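PDB 6W40: denovo NTF2 from Synthetic construct, which adopts a computationally designed NTF2-like fold, made in an effort to generate proteins with diverse pocket structures. Local coordinates for the interface of chains A and B. Numbering follows the deposited sequence. Chains: chain A/B, Denovo NTF2.

The interface of chains A and B. Residues chain A 11, 14-15, 18-19; chain B 17, 20, 70.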
loop_
_atom_site.group_PDB
_atom_site.type_symbol
_atom_site.label_atom_id
_atom_site.label_comp_id
_atom_site.label_asym_id
_atom_site.label_seq_id
_atom_site.Cartn_x
_atom_site.Cartn_y
_atom_site.Cartn_z
ATOM N N MET A 11 2.430 3.824 6.975
ATOM C CA MET A 11 2.184 4.007 5.547
ATOM C C MET A 11 3.346 3.492 4.707
ATOM O O MET A 11 3.135 2.856 3.668
ATOM C CB MET A 11 1.922 5.482 5.244
ATOM C CG MET A 11 0.523 5.952 5.589
ATOM S SD MET A 11 -0.722 5.246 4.492
ATOM C CE MET A 11 -0.172 5.876 2.908
ATOM N N ILE A 14 3.027 -0.199 4.295
ATOM C CA ILE A 14 1.972 -0.647 3.389
ATOM C C ILE A 14 2.429 -0.549 1.940
ATOM O O ILE A 14 2.193 -1.460 1.137
ATOM C CB ILE A 14 0.683 0.165 3.619
ATOM C CG1 ILE A 14 0.367 0.274 5.110
ATOM C CG2 ILE A 14 -0.481 -0.462 2.869
ATOM C CD1 ILE A 14 0.309 -1.043 5.828
ATOM N N VAL A 15 3.088 0.555 1.583
ATOM C CA VAL A 15 3.462 0.765 0.190
ATOM C C VAL A 15 4.549 -0.214 -0.236
ATOM O O VAL A 15 4.573 -0.655 -1.391
ATOM C CB VAL A 15 3.884 2.231 -0.038
ATOM C CG1 VAL A 15 2.737 3.177 0.308
ATOM C CG2 VAL A 15 5.120 2.572 0.779
ATOM N N LEU A 18 2.576 -4.100 -0.095
ATOM C CA LEU A 18 1.376 -4.356 -0.879
ATOM C C LEU A 18 1.203 -3.403 -2.057
ATOM O O LEU A 18 0.143 -3.408 -2.690
ATOM C CB LEU A 18 0.147 -4.295 0.030
ATOM C CG LEU A 18 0.227 -5.171 1.284
ATOM C CD1 LEU A 18 -0.106 -4.363 2.529
ATOM C CD2 LEU A 18 -0.686 -6.382 1.171
ATOM N N PHE A 19 2.213 -2.591 -2.370
ATOM C CA PHE A 19 2.138 -1.677 -3.505
ATOM C C PHE A 19 3.406 -1.764 -4.342
ATOM O O PHE A 19 3.408 -2.392 -5.405
ATOM C CB PHE A 19 1.915 -0.240 -3.028
ATOM C CG PHE A 19 1.875 0.783 -4.136
ATOM C CD1 PHE A 19 2.196 2.105 -3.875
ATOM C CD2 PHE A 19 1.498 0.436 -5.425
ATOM C CE1 PHE A 19 2.162 3.053 -4.877
ATOM C CE2 PHE A 19 1.466 1.380 -6.432
ATOM C CZ PHE A 19 1.797 2.691 -6.156
ATOM N N LYS B 17 -5.114 4.055 0.790
ATOM C CA LYS B 17 -4.529 2.755 0.494
ATOM C C LYS B 17 -5.268 2.001 -0.604
ATOM O O LYS B 17 -4.868 0.879 -0.930
ATOM C CB LYS B 17 -4.465 1.915 1.771
ATOM C CG LYS B 17 -3.451 2.443 2.779
ATOM C CD LYS B 17 -3.333 1.541 3.995
ATOM C CE LYS B 17 -4.576 1.609 4.865
ATOM N NZ LYS B 17 -4.754 2.949 5.488
ATOM N N MET B 20 -3.598 0.951 -4.208
ATOM C CA MET B 20 -2.781 -0.252 -4.251
ATOM C C MET B 20 -3.668 -1.466 -3.961
ATOM O O MET B 20 -3.550 -2.143 -2.942
ATOM C CB MET B 20 -1.621 -0.153 -3.258
ATOM C CG MET B 20 -1.884 0.817 -2.110
ATOM S SD MET B 20 -0.519 0.962 -0.939
ATOM C CE MET B 20 -0.953 2.470 -0.078
ATOM N N ILE B 70 9.320 4.462 -1.868
ATOM C CA ILE B 70 8.383 5.516 -1.494
ATOM C C ILE B 70 8.584 5.847 -0.021
ATOM O O ILE B 70 8.451 4.978 0.847
ATOM C CB ILE B 70 6.933 5.099 -1.776
ATOM C CG1 ILE B 70 6.742 4.831 -3.271
ATOM C CG2 ILE B 70 5.969 6.175 -1.296
ATOM C CD1 ILE B 70 5.328 4.442 -3.648
#
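A:Phe19 and B:Met20 meet at about a right angle where two copies of this designed NTF2-like (SnoaL-like) protein pack together. Chain A contributes the end of helix 2-18 and the residue just after it. The sulfur B:Met20 SD lies 3.4 Å from A:Phe19 CB, while B:Met20 CB sits on one side of the ring plane, just beyond its CG end, 3.7 Å from A:Phe19 CG. From the other side of the plane, B:Ile70 CD1 approaches the CD1-CE1 edge at a slant, 3.7 Å from A:Phe19 CE1. The ring thus has chain B neighbours on both sides of its plane: B:Met20 at its root and B:Ile70, the first residue of strand 70-78, at its edge. A:Phe19 CG is anti to the backbone N (chi1 178°), which carries the ring away from its own helix end and towards B:Ile70.

B:Met20 reaches along the chain A surface rather than ending at the phenylalanine. Its chi1 of 24° falls short of a staggered value, but beyond CG the chain is extended (chi3 164°), and the terminal methyl CE arrives 3.8 Å from A:Val15 CG1. The two valine branches divide the partner: CG1 faces the methionine tip, and CG2 lies 4.0 Å from B:Ile70 CB. With 99 Å² buried, B:Met20 accounts for over a third of the 273 Å² in this patch.

Further back along the helix, five residues before A:Phe19, A:Ile14 CG2 takes two neighbours, B:Lys17 CD at 3.7 Å and B:Met20 SD at 4.1 Å. The lysine contributes its aliphatic stem, crossing the isoleucine obliquely; bends at chi3 and chi4 turn the amine NZ away from the branch methyl. A:Met11 adds a looser contact, SD to B:Lys17 CG at 4.3 Å.

No polar bond crosses this patch, and its contacts are carbon and sulfur packing. The full interface departs from exact two-fold symmetry, and the pairing may be a crystal contact rather than a dimer formed in solution.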